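Long-range contact in Syntaxin1 (Monosiga brevicollis, PDB 2XHE), which probably acts as a SNAP receptor (t-SNARE) of the syntaxin family in membrane fusion, binding other SNARE proteins: residues D107-Q119 against L133-F147. Numbering follows the deposited sequence.
Sequences DLKQIEKENKRAQ and LRIRQSQHSSLSRKF
Arg136 NH1 bonds to Asn115 across the two helices and reaches Glu114 more weakly. It donates to Asn115 OD1 at 3.0 Å. The approach is nearly in line with the amide C=O (171°), although the amide and guanidinium planes stand almost perpendicular. The same NH1 makes a weak hydrogen bond of 3.5 Å, part of a salt bridge, to Glu114 OE1, which lies at the guanidinium edge with its carboxylate nearly perpendicular to that plane. A bend at chi3 of Arg136 brings the guanidinium back to these acceptors, while its CB lies 3.4 Å from Asn115 OD1. Shortening Arg136 to an alanine removes the guanidinium and is likely to leave Glu114 without this cationic partner and Asn115 OD1 without its donor across the contact.

Knobs-into-holes packing continues the contact. Asn115 fits among Leu133, Arg136, Gln137 and His140; reciprocally, His140 enters the hole formed by Leu108, Ile111, Glu112 and Asn115. With CG anti to the backbone N (chi1 -175°), the imidazole reaches across until NE2 lies 3.4 Å from Glu112 CB. Farther along, Leu108 CD1 meets Ser144 OG at 3.7 Å and Phe147 CD2 at 4.3 Å, beside Met236 of helix 214-237.

The axes of helices 107-116 and 133-147 run roughly antiparallel, 149° between their N-to-C directions, as neighbours in the bundle characteristic of the syntaxin N-terminal Habc domain. Arg136 and its partners sit between Leu133, packed on Ala118 and Gln119, and the Leu108 cluster with Leu143, Ser144 and Phe147, so polar bonds and apolar packing share one mixed interface.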
ATOM      1  N   ASP B 107     -19.196  -2.153 -26.107  1.00 87.17           N
ATOM      2  CA  ASP B 107     -17.783  -2.062 -26.443  1.00 91.06           C
ATOM      3  C   ASP B 107     -16.984  -2.937 -25.478  1.00 91.47           C
ATOM      4  O   ASP B 107     -16.060  -3.631 -25.894  1.00 95.83           O
ATOM      5  CB  ASP B 107     -17.274  -0.608 -26.425  1.00 94.55           C
ATOM      6  CG  ASP B 107     -17.677   0.188 -27.673  1.00100.45           C
ATOM      7  OD1 ASP B 107     -17.899  -0.416 -28.747  1.00103.35           O
ATOM      8  OD2 ASP B 107     -17.760   1.433 -27.575  1.00 98.32           O
ATOM      9  N   LEU B 108     -17.343  -2.916 -24.192  1.00 84.19           N
ATOM     10  CA  LEU B 108     -16.683  -3.792 -23.217  1.00 84.42           C
ATOM     11  C   LEU B 108     -16.871  -5.269 -23.578  1.00 95.04           C
ATOM     12  O   LEU B 108     -15.888  -5.986 -23.768  1.00 98.00           O
ATOM     13  CB  LEU B 108     -17.166  -3.523 -21.789  1.00 77.03           C
ATOM     14  CG  LEU B 108     -16.654  -2.226 -21.165  1.00 74.76           C
ATOM     15  CD1 LEU B 108     -17.217  -2.022 -19.764  1.00 67.09           C
ATOM     16  CD2 LEU B 108     -15.127  -2.170 -21.177  1.00 65.24           C
ATOM     17  N   LYS B 109     -18.125  -5.714 -23.683  1.00 94.07           N
ATOM     18  CA  LYS B 109     -18.409  -7.098 -24.063  1.00 86.55           C
ATOM     19  C   LYS B 109     -17.644  -7.502 -25.310  1.00 85.38           C
ATOM     20  O   LYS B 109     -17.069  -8.586 -25.364  1.00 87.11           O
ATOM     21  CB  LYS B 109     -19.910  -7.347 -24.240  1.00 91.93           C
ATOM     22  CG  LYS B 109     -20.610  -7.719 -22.936  1.00110.52           C
ATOM     23  CD  LYS B 109     -22.111  -7.892 -23.105  1.00123.01           C
ATOM     24  CE  LYS B 109     -22.790  -8.105 -21.753  1.00127.69           C
ATOM     25  NZ  LYS B 109     -24.277  -8.166 -21.871  1.00129.61           N
ATOM     26  N   GLN B 110     -17.624  -6.625 -26.306  1.00 88.00           N
ATOM     27  CA  GLN B 110     -16.908  -6.909 -27.542  1.00 89.46           C
ATOM     28  C   GLN B 110     -15.431  -7.208 -27.248  1.00 90.00           C
ATOM     29  O   GLN B 110     -14.857  -8.141 -27.816  1.00 88.57           O
ATOM     30  CB  GLN B 110     -17.076  -5.757 -28.546  1.00105.62           C
ATOM     31  CG  GLN B 110     -16.272  -5.895 -29.853  1.00118.94           C
ATOM     32  CD  GLN B 110     -16.455  -7.247 -30.538  1.00124.08           C
ATOM     33  OE1 GLN B 110     -17.485  -7.915 -30.373  1.00124.90           O
ATOM     34  NE2 GLN B 110     -15.447  -7.657 -31.313  1.00114.76           N
ATOM     35  N   ILE B 111     -14.826  -6.438 -26.344  1.00 90.23           N
ATOM     36  CA  ILE B 111     -13.411  -6.622 -26.019  1.00 89.77           C
ATOM     37  C   ILE B 111     -13.197  -7.904 -25.218  1.00 92.10           C
ATOM     38  O   ILE B 111     -12.167  -8.568 -25.361  1.00 83.77           O
ATOM     39  CB  ILE B 111     -12.814  -5.420 -25.250  1.00 85.02           C
ATOM     40  CG1 ILE B 111     -13.102  -4.110 -25.986  1.00 82.37           C
ATOM     41  CG2 ILE B 111     -11.314  -5.595 -25.078  1.00 87.69           C
ATOM     42  CD1 ILE B 111     -12.465  -2.878 -25.347  1.00 76.11           C
ATOM     43  N   GLU B 112     -14.179  -8.246 -24.387  1.00 96.68           N
ATOM     44  CA  GLU B 112     -14.136  -9.476 -23.610  1.00101.52           C
ATOM     45  C   GLU B 112     -14.045 -10.666 -24.547  1.00104.84           C
ATOM     46  O   GLU B 112     -13.067 -11.408 -24.518  1.00105.04           O
ATOM     47  CB  GLU B 112     -15.375  -9.610 -22.731  1.00111.50           C
ATOM     48  CG  GLU B 112     -15.355 -10.844 -21.853  1.00130.20           C
ATOM     49  CD  GLU B 112     -16.729 -11.202 -21.335  1.00142.37           C
ATOM     50  OE1 GLU B 112     -17.697 -10.508 -21.725  1.00143.44           O
ATOM     51  OE2 GLU B 112     -16.841 -12.172 -20.546  1.00142.77           O
ATOM     52  N   LYS B 113     -15.070 -10.840 -25.377  1.00111.61           N
ATOM     53  CA  LYS B 113     -15.056 -11.875 -26.406  1.00116.00           C
ATOM     54  C   LYS B 113     -13.765 -11.820 -27.221  1.00108.85           C
ATOM     55  O   LYS B 113     -13.142 -12.845 -27.477  1.00104.74           O
ATOM     56  CB  LYS B 113     -16.278 -11.748 -27.323  1.00126.84           C
ATOM     57  CG  LYS B 113     -17.608 -12.045 -26.629  1.00137.79           C
ATOM     58  CD  LYS B 113     -18.801 -11.882 -27.575  1.00143.34           C
ATOM     59  CE  LYS B 113     -20.125 -12.161 -26.859  1.00139.11           C
ATOM     60  NZ  LYS B 113     -21.314 -11.908 -27.723  1.00137.29           N
ATOM     61  N   GLU B 114     -13.362 -10.618 -27.622  1.00112.22           N
ATOM     62  CA  GLU B 114     -12.120 -10.446 -28.374  1.00117.72           C
ATOM     63  C   GLU B 114     -10.929 -11.043 -27.622  1.00112.29           C
ATOM     64  O   GLU B 114     -10.102 -11.736 -28.220  1.00109.40           O
ATOM     65  CB  GLU B 114     -11.864  -8.964 -28.687  1.00120.33           C
ATOM     66  CG  GLU B 114     -12.163  -8.549 -30.125  1.00121.96           C
ATOM     67  CD  GLU B 114     -11.950  -7.055 -30.362  1.00132.72           C
ATOM     68  OE1 GLU B 114     -11.969  -6.287 -29.377  1.00133.19           O
ATOM     69  OE2 GLU B 114     -11.765  -6.646 -31.531  1.00138.88           O
ATOM     70  N   ASN B 115     -10.850 -10.771 -26.319  1.00106.78           N
ATOM     71  CA  ASN B 115      -9.763 -11.273 -25.475  1.00101.29           C
ATOM     72  C   ASN B 115      -9.868 -12.780 -25.249  1.00105.43           C
ATOM     73  O   ASN B 115      -8.905 -13.522 -25.444  1.00108.42           O
ATOM     74  CB  ASN B 115      -9.726 -10.537 -24.121  1.00 94.37           C
ATOM     75  CG  ASN B 115      -9.319  -9.069 -24.249  1.00 98.24           C
ATOM     76  OD1 ASN B 115      -9.100  -8.560 -25.350  1.00100.95           O
ATOM     77  ND2 ASN B 115      -9.226  -8.384 -23.116  1.00 95.13           N
ATOM     78  N   LYS B 116     -11.051 -13.221 -24.836  1.00107.94           N
ATOM     79  CA  LYS B 116     -11.324 -14.631 -24.592  1.00102.60           C
ATOM     80  C   LYS B 116     -10.941 -15.478 -25.804  1.00106.96           C
ATOM     81  O   LYS B 116     -10.285 -16.509 -25.668  1.00117.20           O
ATOM     82  CB  LYS B 116     -12.803 -14.819 -24.245  1.00100.91           C
ATOM     83  CG  LYS B 116     -13.116 -16.093 -23.496  1.00118.14           C
ATOM     84  CD  LYS B 116     -14.371 -15.948 -22.637  1.00125.89           C
ATOM     85  CE  LYS B 116     -14.569 -17.188 -21.762  1.00131.08           C
ATOM     86  NZ  LYS B 116     -15.644 -17.021 -20.738  1.00127.84           N
ATOM     87  N   ARG B 117     -11.343 -15.030 -26.989  1.00107.13           N
ATOM     88  CA  ARG B 117     -11.025 -15.723 -28.232  1.00121.50           C
ATOM     89  C   ARG B 117      -9.617 -15.393 -28.706  1.00119.29           C
ATOM     90  O   ARG B 117      -9.356 -15.355 -29.914  1.00124.61           O
ATOM     91  CB  ARG B 117     -12.019 -15.347 -29.335  1.00144.37           C
ATOM     92  CG  ARG B 117     -13.432 -15.899 -29.163  1.00160.47           C
ATOM     93  CD  ARG B 117     -14.230 -15.746 -30.460  1.00172.92           C
ATOM     94  NE  ARG B 117     -13.700 -16.589 -31.533  1.00181.99           N
ATOM     95  CZ  ARG B 117     -14.066 -16.509 -32.812  1.00182.59           C
ATOM     96  NH1 ARG B 117     -14.964 -15.611 -33.196  1.00182.47           N
ATOM     97  NH2 ARG B 117     -13.526 -17.325 -33.709  1.00180.25           N
ATOM     98  N   ALA B 118      -8.716 -15.143 -27.761  1.00110.55           N
ATOM     99  CA  ALA B 118      -7.338 -14.791 -28.093  1.00108.78           C
ATOM    100  C   ALA B 118      -6.351 -15.302 -27.049  1.00121.02           C
ATOM    101  O   ALA B 118      -5.136 -15.182 -27.227  1.00121.71           O
ATOM    102  CB  ALA B 118      -7.197 -13.286 -28.265  1.00 99.61           C
ATOM    103  N   GLN B 119      -6.881 -15.863 -25.963  1.00126.65           N
ATOM    104  CA  GLN B 119      -6.059 -16.444 -24.908  1.00129.19           C
ATOM    105  C   GLN B 119      -5.083 -17.468 -25.484  1.00136.75           C
ATOM    106  O   GLN B 119      -3.873 -17.243 -25.514  1.00134.74           O
ATOM    107  CB  GLN B 119      -6.944 -17.115 -23.853  1.00133.03           C
ATOM    108  CG  GLN B 119      -7.929 -16.187 -23.155  1.00136.55           C
ATOM    109  CD  GLN B 119      -7.278 -15.332 -22.080  1.00140.91           C
ATOM    110  OE1 GLN B 119      -6.238 -15.694 -21.520  1.00135.40           O
ATOM    111  NE2 GLN B 119      -7.894 -14.190 -21.782  1.00144.39           N
ATOM    112  N   LEU B 133      -2.154  -8.776 -25.942  1.00 95.46           N
ATOM    113  CA  LEU B 133      -3.159  -9.302 -25.022  1.00 91.51           C
ATOM    114  C   LEU B 133      -3.024  -8.722 -23.606  1.00 89.87           C
ATOM    115  O   LEU B 133      -4.028  -8.502 -22.922  1.00 88.94           O
ATOM    116  CB  LEU B 133      -3.127 -10.839 -25.008  1.00 85.46           C
ATOM    117  CG  LEU B 133      -4.093 -11.555 -24.061  1.00 90.38           C
ATOM    118  CD1 LEU B 133      -5.518 -11.115 -24.298  1.00 92.05           C
ATOM    119  CD2 LEU B 133      -3.975 -13.052 -24.224  1.00102.45           C
ATOM    120  N   ARG B 134      -1.792  -8.465 -23.176  1.00 80.90           N
ATOM    121  CA  ARG B 134      -1.558  -7.820 -21.886  1.00 77.06           C
ATOM    122  C   ARG B 134      -2.230  -6.447 -21.819  1.00 81.41           C
ATOM    123  O   ARG B 134      -2.957  -6.153 -20.863  1.00 74.97           O
ATOM    124  CB  ARG B 134      -0.061  -7.694 -21.609  1.00 81.67           C
ATOM    125  CG  ARG B 134       0.626  -9.006 -21.238  1.00 90.04           C
ATOM    126  CD  ARG B 134       2.130  -8.808 -21.097  1.00 88.82           C
ATOM    127  NE  ARG B 134       2.431  -7.695 -20.202  1.00 82.19           N
ATOM    128  CZ  ARG B 134       3.483  -6.893 -20.335  1.00 78.23           C
ATOM    129  NH1 ARG B 134       4.337  -7.078 -21.334  1.00 80.27           N
ATOM    130  NH2 ARG B 134       3.670  -5.900 -19.477  1.00 69.72           N
ATOM    131  N   ILE B 135      -1.977  -5.620 -22.839  1.00 77.86           N
ATOM    132  CA  ILE B 135      -2.582  -4.296 -22.963  1.00 72.07           C
ATOM    133  C   ILE B 135      -4.101  -4.377 -23.003  1.00 78.63           C
ATOM    134  O   ILE B 135      -4.791  -3.654 -22.289  1.00 85.14           O
ATOM    135  CB  ILE B 135      -2.080  -3.569 -24.226  1.00 76.48           C
ATOM    136  CG1 ILE B 135      -0.655  -3.061 -24.010  1.00 74.98           C
ATOM    137  CG2 ILE B 135      -2.993  -2.405 -24.596  1.00 72.35           C
ATOM    138  CD1 ILE B 135       0.096  -2.779 -25.285  1.00 65.71           C
ATOM    139  N   ARG B 136      -4.621  -5.264 -23.839  1.00 78.84           N
ATOM    140  CA  ARG B 136      -6.063  -5.449 -23.926  1.00 88.19           C
ATOM    141  C   ARG B 136      -6.671  -5.764 -22.558  1.00 85.67           C
ATOM    142  O   ARG B 136      -7.709  -5.216 -22.187  1.00 81.51           O
ATOM    143  CB  ARG B 136      -6.397  -6.568 -24.916  1.00100.59           C
ATOM    144  CG  ARG B 136      -5.966  -6.298 -26.352  1.00 97.05           C
ATOM    145  CD  ARG B 136      -6.245  -7.499 -27.251  1.00 94.76           C
ATOM    146  NE  ARG B 136      -6.745  -7.069 -28.550  1.00101.35           N
ATOM    147  CZ  ARG B 136      -8.026  -6.855 -28.820  1.00 94.45           C
ATOM    148  NH1 ARG B 136      -8.939  -7.050 -27.880  1.00 88.36           N
ATOM    149  NH2 ARG B 136      -8.390  -6.443 -30.029  1.00 91.13           N
ATOM    150  N   GLN B 137      -6.016  -6.649 -21.811  1.00 87.93           N
ATOM    151  CA  GLN B 137      -6.520  -7.080 -20.512  1.00 81.94           C
ATOM    152  C   GLN B 137      -6.494  -5.986 -19.449  1.00 78.21           C
ATOM    153  O   GLN B 137      -7.449  -5.853 -18.688  1.00 81.34           O
ATOM    154  CB  GLN B 137      -5.780  -8.323 -20.027  1.00 86.34           C
ATOM    155  CG  GLN B 137      -6.225  -9.593 -20.732  1.00 92.13           C
ATOM    156  CD  GLN B 137      -5.363 -10.799 -20.396  1.00 90.45           C
ATOM    157  OE1 GLN B 137      -4.296 -10.672 -19.785  1.00 92.18           O
ATOM    158  NE2 GLN B 137      -5.822 -11.976 -20.808  1.00 80.70           N
ATOM    159  N   SER B 138      -5.426  -5.193 -19.397  1.00 68.35           N
ATOM    160  CA  SER B 138      -5.389  -4.094 -18.434  1.00 67.65           C
ATOM    161  C   SER B 138      -6.360  -2.970 -18.788  1.00 78.96           C
ATOM    162  O   SER B 138      -6.954  -2.366 -17.896  1.00 88.03           O
ATOM    163  CB  SER B 138      -3.974  -3.562 -18.212  1.00 64.74           C
ATOM    164  OG  SER B 138      -3.313  -3.358 -19.435  1.00 79.40           O
ATOM    165  N   GLN B 139      -6.531  -2.703 -20.082  1.00 78.01           N
ATOM    166  CA  GLN B 139      -7.542  -1.750 -20.544  1.00 75.99           C
ATOM    167  C   GLN B 139      -8.946  -2.234 -20.177  1.00 75.62           C
ATOM    168  O   GLN B 139      -9.767  -1.481 -19.634  1.00 76.16           O
ATOM    169  CB  GLN B 139      -7.469  -1.549 -22.068  1.00 71.53           C
ATOM    170  CG  GLN B 139      -6.224  -0.838 -22.605  1.00 72.65           C
ATOM    171  CD  GLN B 139      -6.177   0.649 -22.270  1.00 73.74           C
ATOM    172  OE1 GLN B 139      -7.129   1.221 -21.739  1.00 70.51           O
ATOM    173  NE2 GLN B 139      -5.052   1.275 -22.574  1.00 74.58           N
ATOM    174  N   HIS B 140      -9.223  -3.494 -20.492  1.00 61.47           N
ATOM    175  CA  HIS B 140     -10.546  -4.056 -20.261  1.00 65.75           C
ATOM    176  C   HIS B 140     -10.924  -4.002 -18.780  1.00 78.67           C
ATOM    177  O   HIS B 140     -12.045  -3.619 -18.427  1.00 72.23           O
ATOM    178  CB  HIS B 140     -10.611  -5.494 -20.776  1.00 73.86           C
ATOM    179  CG  HIS B 140     -11.976  -6.102 -20.690  1.00 90.44           C
ATOM    180  ND1 HIS B 140     -13.072  -5.404 -20.234  1.00 96.68           N
ATOM    181  CD2 HIS B 140     -12.422  -7.340 -21.001  1.00102.64           C
ATOM    182  CE1 HIS B 140     -14.136  -6.187 -20.265  1.00103.40           C
ATOM    183  NE2 HIS B 140     -13.769  -7.367 -20.731  1.00108.76           N
ATOM    184  N   SER B 141      -9.980  -4.385 -17.918  1.00 82.66           N
ATOM    185  CA  SER B 141     -10.204  -4.393 -16.480  1.00 75.31           C
ATOM    186  C   SER B 141     -10.413  -2.988 -15.947  1.00 78.38           C
ATOM    187  O   SER B 141     -11.443  -2.682 -15.342  1.00 79.60           O
ATOM    188  CB  SER B 141      -9.024  -5.039 -15.763  1.00 88.98           C
ATOM    189  OG  SER B 141      -8.961  -6.423 -16.061  1.00111.15           O
ATOM    190  N   SER B 142      -9.428  -2.132 -16.175  1.00 74.04           N
ATOM    191  CA  SER B 142      -9.471  -0.773 -15.663  1.00 70.61           C
ATOM    192  C   SER B 142     -10.800  -0.061 -15.975  1.00 77.00           C
ATOM    193  O   SER B 142     -11.406   0.557 -15.093  1.00 77.80           O
ATOM    194  CB  SER B 142      -8.287   0.021 -16.208  1.00 68.94           C
ATOM    195  OG  SER B 142      -8.268   1.330 -15.667  1.00 87.19           O
ATOM    196  N   LEU B 143     -11.249  -0.154 -17.223  1.00 65.98           N
ATOM    197  CA  LEU B 143     -12.408   0.611 -17.672  1.00 74.81           C
ATOM    198  C   LEU B 143     -13.730   0.048 -17.146  1.00 70.40           C
ATOM    199  O   LEU B 143     -14.661   0.803 -16.829  1.00 59.67           O
ATOM    200  CB  LEU B 143     -12.431   0.708 -19.207  1.00 80.65           C
ATOM    201  CG  LEU B 143     -11.321   1.556 -19.841  1.00 85.04           C
ATOM    202  CD1 LEU B 143     -11.279   1.371 -21.348  1.00 82.42           C
ATOM    203  CD2 LEU B 143     -11.485   3.029 -19.482  1.00 91.02           C
ATOM    204  N   SER B 144     -13.818  -1.275 -17.060  1.00 65.22           N
ATOM    205  CA  SER B 144     -14.996  -1.892 -16.478  1.00 72.63           C
ATOM    206  C   SER B 144     -15.196  -1.378 -15.059  1.00 68.80           C
ATOM    207  O   SER B 144     -16.310  -1.053 -14.659  1.00 65.84           O
ATOM    208  CB  SER B 144     -14.867  -3.403 -16.493  1.00 72.61           C
ATOM    209  OG  SER B 144     -14.729  -3.860 -17.821  1.00 75.57           O
ATOM    210  N   ARG B 145     -14.108  -1.283 -14.306  1.00 64.12           N
ATOM    211  CA  ARG B 145     -14.183  -0.724 -12.966  1.00 63.19           C
ATOM    212  C   ARG B 145     -14.610   0.730 -13.040  1.00 60.77           C
ATOM    213  O   ARG B 145     -15.614   1.108 -12.437  1.00 75.55           O
ATOM    214  CB  ARG B 145     -12.863  -0.900 -12.189  1.00 72.68           C
ATOM    215  CG  ARG B 145     -12.584  -2.348 -11.728  1.00 69.55           C
ATOM    216  CD  ARG B 145     -11.387  -2.467 -10.748  1.00105.68           C
ATOM    217  NE  ARG B 145     -10.090  -2.227 -11.386  1.00118.86           N
ATOM    218  CZ  ARG B 145      -9.510  -3.053 -12.262  1.00126.66           C
ATOM    219  NH1 ARG B 145     -10.111  -4.188 -12.622  1.00122.03           N
ATOM    220  NH2 ARG B 145      -8.325  -2.740 -12.790  1.00124.21           N
ATOM    221  N   LYS B 146     -13.867   1.542 -13.790  1.00 62.26           N
ATOM    222  CA  LYS B 146     -14.221   2.957 -13.965  1.00 67.66           C
ATOM    223  C   LYS B 146     -15.708   3.091 -14.301  1.00 73.63           C
ATOM    224  O   LYS B 146     -16.394   3.940 -13.739  1.00 81.02           O
ATOM    225  CB  LYS B 146     -13.340   3.636 -15.026  1.00 76.41           C
ATOM    226  CG  LYS B 146     -13.474   5.160 -15.112  1.00105.03           C
ATOM    227  CD  LYS B 146     -12.994   5.874 -13.845  1.00128.55           C
ATOM    228  CE  LYS B 146     -14.159   6.304 -12.942  1.00137.26           C
ATOM    229  NZ  LYS B 146     -13.710   6.824 -11.608  1.00141.30           N
ATOM    230  N   PHE B 147     -16.205   2.222 -15.179  1.00 67.27           N
ATOM    231  CA  PHE B 147     -17.618   2.217 -15.554  1.00 70.94           C
ATOM    232  C   PHE B 147     -18.616   1.929 -14.409  1.00 78.26           C
ATOM    233  O   PHE B 147     -19.552   2.706 -14.202  1.00 77.96           O
ATOM    234  CB  PHE B 147     -17.874   1.283 -16.744  1.00 68.31           C
ATOM    235  CG  PHE B 147     -19.283   1.341 -17.251  1.00 72.00           C
ATOM    236  CD1 PHE B 147     -19.877   2.559 -17.534  1.00 77.62           C
ATOM    237  CD2 PHE B 147     -20.021   0.188 -17.436  1.00 67.89           C
ATOM    238  CE1 PHE B 147     -21.179   2.621 -17.990  1.00 73.21           C
ATOM    239  CE2 PHE B 147     -21.324   0.247 -17.895  1.00 61.63           C
ATOM    240  CZ  PHE B 147     -21.902   1.459 -18.165  1.00 69.33           C
TER